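Local coordinates for protein probable glutathione reductase (Sinorhizobium meliloti, PDB 4DNA) that probably catalyses the NADPH-dependent reduction of glutathione disulfide to glutathione, as an FAD-containing homodimer with a redox-active disulfide, at residues 300-305 with 326-331. Residues are numbered along the deposited sequence; the frame is centred on the assembly and turned at random.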
loop_
_atom_site.group_PDB
_atom_site.type_symbol
_atom_site.label_atom_id
_atom_site.label_comp_id
_atom_site.label_asym_id
_atom_site.label_seq_id
_atom_site.Cartn_x
_atom_site.Cartn_y
_atom_site.Cartn_z
ATOM N N GLY A 300 32.383 -5.542 29.759
ATOM C CA GLY A 300 31.021 -5.597 30.311
ATOM C C GLY A 300 29.962 -4.753 29.614
ATOM O O GLY A 300 28.798 -4.784 30.005
ATOM N N ILE A 301 30.363 -4.017 28.575
ATOM C CA ILE A 301 29.547 -2.939 28.029
ATOM C C ILE A 301 29.184 -3.138 26.576
ATOM O O ILE A 301 30.047 -3.431 25.757
ATOM C CB ILE A 301 30.254 -1.574 28.125
ATOM C CG1 ILE A 301 30.657 -1.260 29.564
ATOM C CG2 ILE A 301 29.343 -0.470 27.609
ATOM C CD1 ILE A 301 31.549 -0.049 29.681
ATOM N N TYR A 302 27.904 -2.942 26.268
ATOM C CA TYR A 302 27.410 -2.933 24.889
ATOM C C TYR A 302 26.839 -1.582 24.479
ATOM O O TYR A 302 26.382 -0.793 25.319
ATOM C CB TYR A 302 26.305 -3.956 24.702
ATOM C CG TYR A 302 26.689 -5.389 24.946
ATOM C CD1 TYR A 302 26.845 -5.883 26.249
ATOM C CD2 TYR A 302 26.829 -6.272 23.880
ATOM C CE1 TYR A 302 27.161 -7.211 26.476
ATOM C CE2 TYR A 302 27.147 -7.604 24.097
ATOM C CZ TYR A 302 27.310 -8.071 25.393
ATOM O OH TYR A 302 27.621 -9.398 25.604
ATOM N N ALA A 303 26.853 -1.349 23.169
ATOM C CA ALA A 303 26.272 -0.158 22.563
ATOM C C ALA A 303 25.399 -0.536 21.361
ATOM O O ALA A 303 25.770 -1.396 20.566
ATOM C CB ALA A 303 27.367 0.806 22.143
ATOM N N LEU A 304 24.242 0.114 21.235
ATOM C CA LEU A 304 23.295 -0.153 20.154
ATOM C C LEU A 304 22.395 1.056 19.928
ATOM O O LEU A 304 22.228 1.893 20.818
ATOM C CB LEU A 304 22.468 -1.417 20.444
ATOM C CG LEU A 304 21.758 -1.553 21.796
ATOM C CD1 LEU A 304 20.329 -1.066 21.669
ATOM C CD2 LEU A 304 21.779 -2.984 22.306
ATOM N N GLY A 305 21.814 1.149 18.736
ATOM C CA GLY A 305 20.986 2.294 18.384
ATOM C C GLY A 305 21.764 3.326 17.593
ATOM O O GLY A 305 22.853 3.035 17.070
ATOM N N GLU A 326 19.643 -12.120 22.877
ATOM C CA GLU A 326 20.016 -13.436 22.381
ATOM C C GLU A 326 21.492 -13.701 22.692
ATOM O O GLU A 326 21.793 -14.577 23.502
ATOM C CB GLU A 326 19.725 -13.526 20.870
ATOM C CG GLU A 326 19.226 -14.882 20.371
ATOM C CD GLU A 326 17.798 -15.209 20.785
ATOM O OE1 GLU A 326 16.984 -14.279 20.950
ATOM O OE2 GLU A 326 17.483 -16.409 20.938
ATOM N N THR A 327 22.394 -12.918 22.083
ATOM C CA THR A 327 23.837 -13.065 22.293
ATOM C C THR A 327 24.197 -13.209 23.773
ATOM O O THR A 327 24.689 -14.248 24.186
ATOM C CB THR A 327 24.651 -11.901 21.674
ATOM O OG1 THR A 327 24.567 -11.942 20.239
ATOM C CG2 THR A 327 26.115 -11.994 22.090
ATOM N N GLU A 328 23.921 -12.178 24.563
ATOM C CA GLU A 328 24.348 -12.122 25.955
ATOM C C GLU A 328 23.586 -13.077 26.884
ATOM O O GLU A 328 24.117 -13.491 27.915
ATOM C CB GLU A 328 24.260 -10.683 26.473
ATOM C CG GLU A 328 24.532 -10.484 27.963
ATOM C CD GLU A 328 25.992 -10.677 28.353
ATOM O OE1 GLU A 328 26.873 -10.555 27.480
ATOM O OE2 GLU A 328 26.262 -10.947 29.539
ATOM N N TYR A 329 22.361 -13.451 26.530
ATOM C CA TYR A 329 21.558 -14.228 27.470
ATOM C C TYR A 329 21.135 -15.627 27.035
ATOM O O TYR A 329 21.107 -16.526 27.860
ATOM C CB TYR A 329 20.354 -13.418 27.941
ATOM C CG TYR A 329 20.737 -12.205 28.758
ATOM C CD1 TYR A 329 21.553 -12.335 29.883
ATOM C CD2 TYR A 329 20.279 -10.923 28.415
ATOM C CE1 TYR A 329 21.904 -11.233 30.645
ATOM C CE2 TYR A 329 20.628 -9.812 29.174
ATOM C CZ TYR A 329 21.438 -9.978 30.286
ATOM O OH TYR A 329 21.801 -8.906 31.056
ATOM N N LYS A 330 20.796 -15.817 25.766
ATOM C CA LYS A 330 20.346 -17.133 25.287
ATOM C C LYS A 330 21.487 -17.957 24.673
ATOM O O LYS A 330 21.245 -18.918 23.933
ATOM C CB LYS A 330 19.175 -16.995 24.291
ATOM C CG LYS A 330 17.870 -16.416 24.846
ATOM C CD LYS A 330 17.377 -17.094 26.132
ATOM C CE LYS A 330 16.923 -18.548 25.945
ATOM N NZ LYS A 330 16.628 -19.248 27.234
ATOM N N ASN A 331 22.724 -17.570 24.984
ATOM C CA ASN A 331 23.934 -18.220 24.456
ATOM C C ASN A 331 23.852 -18.562 22.974
ATOM O O ASN A 331 24.422 -19.549 22.509
ATOM C CB ASN A 331 24.277 -19.455 25.287
ATOM C CG ASN A 331 24.434 -19.126 26.755
ATOM O OD1 ASN A 331 25.256 -18.285 27.125
ATOM N ND2 ASN A 331 23.634 -19.777 27.601
#
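Tyr302, on strand 301-303, reaches Glu328, in the last turn of helix 314-329, through a single polar link: the phenol OH donates a hydrogen bond to carboxylate OE1. The modelled separation of Tyr302 OH and Glu328 OE1, 2.3 Å, is very short and, at 2.8 Å resolution, doubtful as a length, so no strength should be read from it. OE1 lies near the ring plane, off the phenol edge, 3.5 Å from Tyr302 CE1, and the carboxylate is turned 74° out of that plane. The nearest CA atoms, those of Tyr302 and Glu328, are 9.7 Å apart, so the side chains bridge the gap. The helix backbone sets Glu328 CB 3.7 Å from Tyr302 OH. With CG anti to the backbone N (chi1 174°), Glu328 CG lies over the centre of the neighbouring Tyr329 ring, 3.8 Å above its plane; the bend at chi2 (71°) then folds the carboxylate back, bringing OE1 to the hydroxyl.

Arg136, just ahead of strand 137-139, forms a salt bridge with OE2 of Glu328, while Phe324, one turn earlier on the helix, packs edge-to-face with Tyr302. The contact thus fastens the helix end to an edge strand of the parallel sheet in the FAD-binding, Rossmann-type domain, with the cofactor about 12 Å from the Tyr302 side chain. Both carboxylate oxygens have a partner, a phenol for one and a guanidinium for the other, which would limit rotation of the group if the short phenol bond is real; the salt bridge is consistent with an ionised Glu328.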